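Local coordinates for undecaprenyl-diphosphooligosaccharide--protein glycotransferase (Campylobacter jejuni, PDB 3AAG) that transfers a preassembled heptasaccharide from a lipid carrier to acceptor asparagines of proteins, this chain being the periplasmic C-terminal part of the enzyme, at residues A[36-41]-A[144-149]. Numbering follows the deposited sequence.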
loop_
_atom_site.group_PDB
_atom_site.type_symbol
_atom_site.label_atom_id
_atom_site.label_comp_id
_atom_site.label_asym_id
_atom_site.label_seq_id
_atom_site.Cartn_x
_atom_site.Cartn_y
_atom_site.Cartn_z
ATOM N N TRP A 36 2.964 2.406 -10.565
ATOM C CA TRP A 36 3.364 2.474 -11.972
ATOM C C TRP A 36 4.857 2.242 -12.194
ATOM O O TRP A 36 5.271 1.828 -13.275
ATOM C CB TRP A 36 2.928 3.795 -12.609
ATOM C CG TRP A 36 3.700 4.990 -12.134
ATOM C CD1 TRP A 36 3.329 5.870 -11.160
ATOM C CD2 TRP A 36 4.972 5.440 -12.618
ATOM N NE1 TRP A 36 4.289 6.837 -11.004
ATOM C CE2 TRP A 36 5.309 6.597 -11.887
ATOM C CE3 TRP A 36 5.857 4.978 -13.595
ATOM C CZ2 TRP A 36 6.495 7.298 -12.103
ATOM C CZ3 TRP A 36 7.036 5.676 -13.809
ATOM C CH2 TRP A 36 7.342 6.822 -13.065
ATOM N N ASP A 37 5.661 2.509 -11.169
ATOM C CA ASP A 37 7.101 2.269 -11.243
ATOM C C ASP A 37 7.416 0.811 -11.555
ATOM O O ASP A 37 8.517 0.486 -11.992
ATOM C CB ASP A 37 7.783 2.674 -9.934
ATOM C CG ASP A 37 7.961 4.176 -9.809
ATOM O OD1 ASP A 37 8.911 4.608 -9.120
ATOM O OD2 ASP A 37 7.150 4.924 -10.400
ATOM N N TYR A 38 6.447 -0.068 -11.328
ATOM C CA TYR A 38 6.655 -1.492 -11.553
ATOM C C TYR A 38 5.788 -1.984 -12.704
ATOM O O TYR A 38 5.797 -3.168 -13.042
ATOM C CB TYR A 38 6.356 -2.281 -10.277
ATOM C CG TYR A 38 6.788 -1.565 -9.015
ATOM C CD1 TYR A 38 8.105 -1.158 -8.841
ATOM C CD2 TYR A 38 5.880 -1.296 -8.000
ATOM C CE1 TYR A 38 8.504 -0.504 -7.690
ATOM C CE2 TYR A 38 6.271 -0.643 -6.846
ATOM C CZ TYR A 38 7.582 -0.247 -6.697
ATOM O OH TYR A 38 7.970 0.406 -5.547
ATOM N N GLY A 39 5.044 -1.064 -13.306
ATOM C CA GLY A 39 4.175 -1.399 -14.426
ATOM C C GLY A 39 4.883 -2.207 -15.496
ATOM O O GLY A 39 4.409 -3.266 -15.903
ATOM N N TYR A 40 6.025 -1.710 -15.957
ATOM C CA TYR A 40 6.738 -2.362 -17.046
ATOM C C TYR A 40 7.343 -3.704 -16.639
ATOM O O TYR A 40 7.108 -4.716 -17.300
ATOM C CB TYR A 40 7.791 -1.435 -17.652
ATOM C CG TYR A 40 7.196 -0.395 -18.570
ATOM C CD1 TYR A 40 7.432 0.959 -18.370
ATOM C CD2 TYR A 40 6.377 -0.767 -19.629
ATOM C CE1 TYR A 40 6.880 1.913 -19.208
ATOM C CE2 TYR A 40 5.821 0.176 -20.468
ATOM C CZ TYR A 40 6.076 1.514 -20.254
ATOM O OH TYR A 40 5.523 2.453 -21.092
ATOM N N PRO A 41 8.118 -3.722 -15.545
ATOM C CA PRO A 41 8.662 -4.988 -15.073
ATOM C C PRO A 41 7.589 -6.070 -15.007
ATOM O O PRO A 41 7.799 -7.181 -15.497
ATOM C CB PRO A 41 9.165 -4.647 -13.672
ATOM C CG PRO A 41 9.528 -3.210 -13.757
ATOM C CD PRO A 41 8.543 -2.586 -14.709
ATOM N N ALA A 144 8.749 -4.679 -0.923
ATOM C CA ALA A 144 9.349 -3.929 0.172
ATOM C C ALA A 144 9.754 -2.524 -0.273
ATOM O O ALA A 144 9.372 -1.532 0.347
ATOM C CB ALA A 144 10.547 -4.676 0.730
ATOM N N ARG A 145 10.526 -2.445 -1.351
ATOM C CA ARG A 145 11.154 -1.191 -1.752
ATOM C C ARG A 145 10.155 -0.053 -1.930
ATOM O O ARG A 145 10.546 1.111 -2.016
ATOM C CB ARG A 145 11.970 -1.379 -3.033
ATOM C CG ARG A 145 11.160 -1.875 -4.219
ATOM C CD ARG A 145 12.061 -2.370 -5.337
ATOM N NE ARG A 145 12.454 -1.286 -6.232
ATOM C CZ ARG A 145 12.179 -1.254 -7.532
ATOM N NH1 ARG A 145 11.509 -2.252 -8.097
ATOM N NH2 ARG A 145 12.576 -0.223 -8.270
HETATM N N MSE A 146 8.867 -0.383 -1.990
HETATM C CA MSE A 146 7.840 0.635 -2.209
HETATM C C MSE A 146 7.694 1.560 -1.003
HETATM O O MSE A 146 7.325 2.726 -1.143
HETATM C CB MSE A 146 6.490 0.003 -2.566
HETATM C CG MSE A 146 5.423 1.022 -2.965
HETATM SE SE MSE A 146 3.730 0.236 -3.560
HETATM C CE MSE A 146 3.367 -0.926 -2.033
ATOM N N SER A 147 7.988 1.037 0.182
ATOM C CA SER A 147 8.011 1.862 1.386
ATOM C C SER A 147 8.697 3.208 1.141
ATOM O O SER A 147 8.231 4.245 1.610
ATOM C CB SER A 147 8.696 1.120 2.536
ATOM O OG SER A 147 10.033 0.792 2.204
ATOM N N LEU A 148 9.803 3.187 0.403
ATOM C CA LEU A 148 10.587 4.398 0.182
ATOM C C LEU A 148 9.826 5.436 -0.634
ATOM O O LEU A 148 10.230 6.596 -0.698
ATOM C CB LEU A 148 11.912 4.071 -0.506
ATOM C CG LEU A 148 12.948 3.296 0.310
ATOM C CD1 LEU A 148 14.196 3.060 -0.520
ATOM C CD2 LEU A 148 13.284 4.027 1.600
ATOM N N ILE A 149 8.732 5.016 -1.262
ATOM C CA ILE A 149 7.973 5.903 -2.141
ATOM C C ILE A 149 6.492 5.926 -1.784
ATOM O O ILE A 149 5.708 6.638 -2.410
ATOM C CB ILE A 149 8.115 5.503 -3.623
ATOM C CG1 ILE A 149 7.749 4.029 -3.819
ATOM C CG2 ILE A 149 9.521 5.793 -4.124
ATOM C CD1 ILE A 149 7.164 3.725 -5.178
#
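Tyr-38 carries most of this contact, its ring extending from segment 36-41 so that the hydroxyl end abuts Arg-145, Met-146 and Ile-149 of the 3-10 turn and the loop that follows it. The phenol oxygen OH lies 3.3 Å from Met-146 CA and packs against that residue's CB, while Ile-149 CD1 approaches the same OH at 3.4 Å. Along the CE1 side, Arg-145 meets the ring tip to tip: Tyr-38 CE1 sits 3.5 Å from Arg-145 NH1, over one face of the guanidinium, with the two planes inclined by 59°, far from a parallel stack. At the ring edge the selenium of the selenomethionine Met-146 lies near the ring plane, SE being 4.2 Å from Tyr-38 CE2.

Tyr-38 CG stands anti to its carbonyl carbon, beside the backbone N (chi1 -37°), which sends the ring toward segment 144-149, whereas Arg-145 CG occupies the crowded position between backbone N and carbonyl carbon, and a bend at chi3 (-87°) turns the guanidinium toward the ring. Asp-37 CB covers part of one Tyr-38 face; its carboxylate, with OD1 6.1 Å from Arg-145 NH2, may still feel the positive charge. Ala-144 O closes the turn, accepting from both Ser-147 N and Ser-147 OG; Met-146 and Ser-147 rest on Tyr-261 of helix 260-266.

Ile-149, at the N-cap of helix 150-155, also touches Trp-35 and probably meets the acceptor peptide. The contact joins the WWDYG and MI motifs, which, as in related oligosaccharyltransferases, probably define the pocket for the sequon's +2 Ser/Thr.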